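Neural cell adhesion molecule 1 (Homo sapiens, PDB 2HAZ) probably mediates adhesion between neural cells, its first fibronectin type III repeat carrying a helix critical for polysialylation of its N-glycans. Local coordinates at residues T6-S11 against P29-G34; E76-V81 against E99-P104. One frame throughout, in Å; residues are numbered along the deposited sequence.

Contact 1: T6-S11 against P29-G34; sequences TPSSPS and PEATGG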
loop_
_atom_site.group_PDB
_atom_site.type_symbol
_atom_site.label_atom_id
_atom_site.label_comp_id
_atom_site.label_asym_id
_atom_site.label_seq_id
_atom_site.Cartn_x
_atom_site.Cartn_y
_atom_site.Cartn_z
ATOM N N THR A 6 -1.725 11.673 -12.763
ATOM C CA THR A 6 -1.748 10.918 -11.528
ATOM C C THR A 6 -0.292 10.590 -11.107
ATOM O O THR A 6 0.618 10.671 -11.946
ATOM C CB THR A 6 -2.577 9.646 -11.757
ATOM O OG1 THR A 6 -2.164 9.041 -12.990
ATOM C CG2 THR A 6 -4.059 9.994 -11.858
ATOM N N PRO A 7 -0.059 10.258 -9.813
ATOM C CA PRO A 7 1.293 9.968 -9.298
ATOM C C PRO A 7 1.972 8.727 -9.885
ATOM O O PRO A 7 1.303 7.806 -10.387
ATOM C CB PRO A 7 1.059 9.759 -7.798
ATOM C CG PRO A 7 -0.248 10.423 -7.509
ATOM C CD PRO A 7 -1.063 10.174 -8.735
ATOM N N SER A 8 3.297 8.689 -9.807
ATOM C CA SER A 8 4.018 7.471 -10.158
ATOM C C SER A 8 3.881 6.513 -8.974
ATOM O O SER A 8 3.254 6.862 -7.962
ATOM C CB SER A 8 5.496 7.751 -10.468
ATOM O OG SER A 8 6.186 8.177 -9.309
ATOM N N SER A 9 4.471 5.325 -9.084
ATOM C CA SER A 9 4.199 4.277 -8.092
ATOM C C SER A 9 4.986 4.482 -6.813
ATOM O O SER A 9 6.144 4.919 -6.868
ATOM C CB SER A 9 4.464 2.889 -8.663
ATOM O OG SER A 9 5.803 2.764 -9.080
ATOM N N PRO A 10 4.358 4.182 -5.659
ATOM C CA PRO A 10 5.116 4.076 -4.414
ATOM C C PRO A 10 6.007 2.839 -4.500
ATOM O O PRO A 10 5.806 2.006 -5.388
ATOM C CB PRO A 10 4.028 3.902 -3.344
ATOM C CG PRO A 10 2.750 4.276 -4.007
ATOM C CD PRO A 10 2.922 3.929 -5.436
ATOM N N SER A 11 6.994 2.744 -3.612
ATOM C CA SER A 11 7.839 1.549 -3.518
ATOM C C SER A 11 7.631 0.929 -2.155
ATOM O O SER A 11 7.685 1.640 -1.167
ATOM C CB SER A 11 9.328 1.918 -3.646
ATOM O OG SER A 11 9.713 2.087 -4.989
ATOM N N PRO A 29 5.963 8.204 -3.981
ATOM C CA PRO A 29 6.199 8.282 -5.428
ATOM C C PRO A 29 7.346 9.244 -5.785
ATOM O O PRO A 29 7.529 10.252 -5.105
ATOM C CB PRO A 29 4.868 8.847 -5.958
ATOM C CG PRO A 29 3.847 8.346 -4.999
ATOM C CD PRO A 29 4.535 8.415 -3.651
ATOM N N GLU A 30 8.125 8.925 -6.818
ATOM C CA GLU A 30 9.160 9.852 -7.290
ATOM C C GLU A 30 8.491 11.121 -7.815
ATOM O O GLU A 30 8.940 12.242 -7.552
ATOM C CB GLU A 30 10.022 9.217 -8.382
ATOM C CG GLU A 30 10.912 8.085 -7.901
ATOM C CD GLU A 30 12.182 8.569 -7.216
ATOM O OE1 GLU A 30 12.369 8.233 -6.026
ATOM O OE2 GLU A 30 12.998 9.269 -7.869
ATOM N N ALA A 31 7.395 10.930 -8.545
ATOM C CA ALA A 31 6.622 12.039 -9.081
ATOM C C ALA A 31 5.210 12.048 -8.512
ATOM O O ALA A 31 4.511 11.034 -8.525
ATOM C CB ALA A 31 6.581 11.975 -10.597
ATOM N N THR A 32 4.809 13.210 -8.019
ATOM C CA THR A 32 3.435 13.459 -7.607
ATOM C C THR A 32 2.508 13.477 -8.825
ATOM O O THR A 32 1.290 13.378 -8.686
ATOM C CB THR A 32 3.324 14.797 -6.852
ATOM O OG1 THR A 32 3.850 15.861 -7.665
ATOM C CG2 THR A 32 4.091 14.740 -5.535
ATOM N N GLY A 33 3.100 13.583 -10.015
ATOM C CA GLY A 33 2.339 13.769 -11.255
ATOM C C GLY A 33 2.149 15.236 -11.609
ATOM O O GLY A 33 1.858 15.584 -12.768
ATOM N N GLY A 34 2.302 16.102 -10.609
ATOM C CA GLY A 34 2.201 17.544 -10.834
ATOM C C GLY A 34 1.364 18.233 -9.778
ATOM O O GLY A 34 1.515 19.442 -9.549
HETATM O O HOH W 1 7.945 6.568 -8.062
#

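Contact 2: E76-V81 against E99-P104; sequences ETTYAV and EFKTQP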
loop_
_atom_site.group_PDB
_atom_site.type_symbol
_atom_site.label_atom_id
_atom_site.label_comp_id
_atom_site.label_asym_id
_atom_site.label_seq_id
_atom_site.Cartn_x
_atom_site.Cartn_y
_atom_site.Cartn_z
ATOM N N GLU A 76 -0.767 -17.246 9.878
ATOM C CA GLU A 76 -0.066 -18.266 9.090
ATOM C C GLU A 76 -0.432 -18.299 7.606
ATOM O O GLU A 76 -0.466 -19.368 7.005
ATOM C CB GLU A 76 -0.304 -19.665 9.688
ATOM C CG GLU A 76 0.537 -19.980 10.879
ATOM C CD GLU A 76 0.200 -21.329 11.484
ATOM O OE1 GLU A 76 0.995 -22.266 11.302
ATOM O OE2 GLU A 76 -0.860 -21.458 12.131
ATOM N N THR A 77 -0.693 -17.137 7.016
ATOM C CA THR A 77 -1.159 -17.073 5.638
ATOM C C THR A 77 -0.282 -16.129 4.804
ATOM O O THR A 77 0.049 -15.039 5.260
ATOM C CB THR A 77 -2.658 -16.636 5.591
ATOM O OG1 THR A 77 -3.470 -17.603 6.280
ATOM C CG2 THR A 77 -3.164 -16.545 4.166
ATOM N N THR A 78 0.082 -16.548 3.588
ATOM C CA THR A 78 0.888 -15.713 2.684
ATOM C C THR A 78 -0.005 -14.756 1.887
ATOM O O THR A 78 -0.985 -15.195 1.262
ATOM C CB THR A 78 1.716 -16.580 1.721
ATOM O OG1 THR A 78 2.375 -17.615 2.474
ATOM C CG2 THR A 78 2.759 -15.734 0.951
ATOM N N TYR A 79 0.353 -13.466 1.906
ATOM C CA TYR A 79 -0.396 -12.408 1.196
ATOM C C TYR A 79 0.490 -11.675 0.177
ATOM O O TYR A 79 1.708 -11.602 0.346
ATOM C CB TYR A 79 -0.965 -11.346 2.167
ATOM C CG TYR A 79 -2.079 -11.827 3.062
ATOM C CD1 TYR A 79 -3.411 -11.588 2.732
ATOM C CD2 TYR A 79 -1.796 -12.538 4.236
ATOM C CE1 TYR A 79 -4.437 -12.052 3.533
ATOM C CE2 TYR A 79 -2.811 -12.994 5.046
ATOM C CZ TYR A 79 -4.130 -12.749 4.690
ATOM O OH TYR A 79 -5.142 -13.187 5.496
ATOM N N ALA A 80 -0.143 -11.112 -0.849
ATOM C CA ALA A 80 0.456 -10.071 -1.713
ATOM C C ALA A 80 -0.161 -8.743 -1.330
ATOM O O ALA A 80 -1.378 -8.682 -1.118
ATOM C CB ALA A 80 0.174 -10.365 -3.207
ATOM N N VAL A 81 0.680 -7.704 -1.244
ATOM C CA VAL A 81 0.227 -6.324 -1.022
ATOM C C VAL A 81 0.863 -5.378 -2.052
ATOM O O VAL A 81 1.985 -5.590 -2.514
ATOM C CB VAL A 81 0.486 -5.854 0.435
ATOM C CG1 VAL A 81 1.960 -5.792 0.775
ATOM C CG2 VAL A 81 -0.197 -4.515 0.731
ATOM N N GLU A 99 5.272 -9.763 -1.280
ATOM C CA GLU A 99 4.641 -10.917 -0.675
ATOM C C GLU A 99 5.183 -11.092 0.751
ATOM O O GLU A 99 6.388 -10.959 0.982
ATOM C CB GLU A 99 4.874 -12.161 -1.548
ATOM C CG GLU A 99 3.988 -12.273 -2.826
ATOM C CD GLU A 99 4.514 -11.504 -4.077
ATOM O OE1 GLU A 99 5.592 -11.856 -4.629
ATOM O OE2 GLU A 99 3.824 -10.565 -4.544
ATOM N N PHE A 100 4.291 -11.350 1.706
ATOM C CA PHE A 100 4.687 -11.648 3.082
ATOM C C PHE A 100 3.808 -12.770 3.661
ATOM O O PHE A 100 2.812 -13.173 3.041
ATOM C CB PHE A 100 4.585 -10.397 3.963
ATOM C CG PHE A 100 3.177 -9.877 4.108
ATOM C CD1 PHE A 100 2.372 -10.272 5.183
ATOM C CD2 PHE A 100 2.645 -8.997 3.161
ATOM C CE1 PHE A 100 1.051 -9.795 5.299
ATOM C CE2 PHE A 100 1.348 -8.519 3.271
ATOM C CZ PHE A 100 0.544 -8.924 4.331
ATOM N N LYS A 101 4.173 -13.250 4.853
ATOM C CA LYS A 101 3.393 -14.279 5.560
ATOM C C LYS A 101 3.120 -13.859 7.005
ATOM O O LYS A 101 4.031 -13.443 7.732
ATOM C CB LYS A 101 4.123 -15.634 5.526
ATOM C CG LYS A 101 3.208 -16.828 5.842
ATOM C CD LYS A 101 3.988 -18.148 5.730
ATOM C CE LYS A 101 3.018 -19.316 5.713
ATOM N NZ LYS A 101 3.669 -20.625 5.999
ATOM N N THR A 102 1.860 -13.963 7.419
ATOM C CA THR A 102 1.508 -13.653 8.796
ATOM C C THR A 102 2.057 -14.764 9.684
ATOM O O THR A 102 2.090 -15.931 9.285
ATOM C CB THR A 102 -0.033 -13.487 8.993
ATOM O OG1 THR A 102 -0.733 -14.552 8.333
ATOM C CG2 THR A 102 -0.526 -12.146 8.422
ATOM N N GLN A 103 2.514 -14.385 10.871
ATOM C CA GLN A 103 3.012 -15.325 11.864
ATOM C C GLN A 103 1.916 -16.236 12.418
ATOM O O GLN A 103 0.738 -15.875 12.400
ATOM C CB GLN A 103 3.666 -14.562 13.019
ATOM C CG GLN A 103 4.826 -13.691 12.570
ATOM C CD GLN A 103 5.610 -13.154 13.749
ATOM O OE1 GLN A 103 6.091 -13.925 14.587
ATOM N NE2 GLN A 103 5.743 -11.833 13.827
ATOM N N PRO A 104 2.312 -17.430 12.908
ATOM C CA PRO A 104 1.429 -18.303 13.666
ATOM C C PRO A 104 1.014 -17.647 14.975
ATOM O O PRO A 104 1.812 -16.921 15.586
ATOM C CB PRO A 104 2.302 -19.544 13.948
ATOM C CG PRO A 104 3.676 -19.131 13.742
ATOM C CD PRO A 104 3.649 -18.023 12.720
HETATM O O HOH W 2 1.110 -21.630 6.727
#

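Contact 1: T6-S11 against P29-G34
At one end of the fibronectin type III sandwich, the N-terminal lead-in Thr6-Ser11 lies against the loop Pro29-Gly34 that follows strand 22-27, and Ser8 makes the polar link to Ala31. Its backbone N donates to Ala31 O at 2.9 Å, a nearly straight bond (166°). Its hydroxyl, set between the backbone N and the carbonyl carbon (chi1 67°), turns to the same residue and accepts from Ala31 N at 3.1 Å. One serine thus serves both backbone polar groups of the alanine. A water bound to Ser8 OG at 2.7 Å also donates to Ser9 O and accepts from Glu30 N, bridging the two loops. An alanine in place of Ser8 would probably leave Ala31 N without its acceptor and the water without one of its mates.

Prolines, whose rings give compact apolar surfaces and stiffen extended loops, fill the inner side. Pro29 CG approaches Pro7 CB at 4.2 Å and Pro10 CG at 4.3 Å, while Pro29 CB rests on Ser8 O. Gly33 suits its place because its backbone angles (phi 92°) would jam any CB against the preceding carbonyl, and a CB would also run into Thr6 O, which lies 3.6 Å from Gly33 CA. Inward, Pro7 and Pro29 touch Ala85 of strand 78-87, and Pro10 and Pro29 touch Tyr40 of strand 39-46.

Contact 2: E76-V81 against E99-P104
Thr102 OG1 accepts the backbone N-H of Thr77 at 2.9 Å in an almost straight bond (166°) and is also hydrogen-bonded to Lys74 O. A first torsion of 46° sets this hydroxyl between the backbone N and carbonyl carbon of Thr102, turned to the other segment. The exchange is mutual, since Thr102 N donates to Thr77 O at 3.0 Å. Threonine suits the place because it offers both a hydroxyl for these bonds and a methyl, CG2, which meets Tyr79 CE2 obliquely.

Further along, the strands run antiparallel, and Tyr79 and Phe100 form a hydrogen-bonded pair, with Tyr79 N to Phe100 O at 2.7 Å and Phe100 N to Tyr79 O at 2.9 Å. Their rings share one face of the sheet, nearly parallel (18°) but offset enough that neither lies over the other to any extent. Instead, Tyr79 CB sits over the Phe100 face in a CH-pi contact, 4.0 Å from the ring centroid, and Val81 CG1 meets the ring edge at CE2, 3.7 Å away. Phe100 also packs on Val15 and Pro17 of strand 11-17, as a flat apolar side chain facing the opposite sheet should, while Tyr79 OH bonds to Lys74 N.

On the other face, the extended Lys101 chain passes Thr78 OG1 with its methylenes. Its ammonium NZ reaches a water that donates to Glu76 O. Beyond the strands Glu76 N donates to Gln103 O at 3.2 Å, and the Glu76 side chain crosses that of Pro104 at about a right angle, Glu76 CG coming within 3.4 Å of Pro104 CA.

Tyr79 and Phe100 thus send aromatic carbon toward the sandwich interior, whereas the face of Thr78 and Lys101 also bears Ala80 and the exposed Glu99, where long charged chains can stay hydrated, and the threonine hydroxyl continues the pairing where the strand ends.

Overall arrangement
Contact 1 and contact 2 sit toward the two ends of the domain, their centres 27 Å apart and their nearest atoms about 9 Å apart, so neither touches the other. Contact 1 is complete before contact 2 begins in the sequence, but strand 78-87 connects them: it begins within contact 2, and its Ala85 and Asn87 lie against contact 1. Strand 11-17 likewise starts at Ser11 of contact 1 and packs through Val15 and Pro17 on Phe100 of contact 2. The bound sodium ion, held by Asp13 and Asp27, is nearer contact 1, about 8 Å from the side chain of Glu30. Loop pairing in contact 1 and regular strand pairing in contact 2 thus belong to one sandwich.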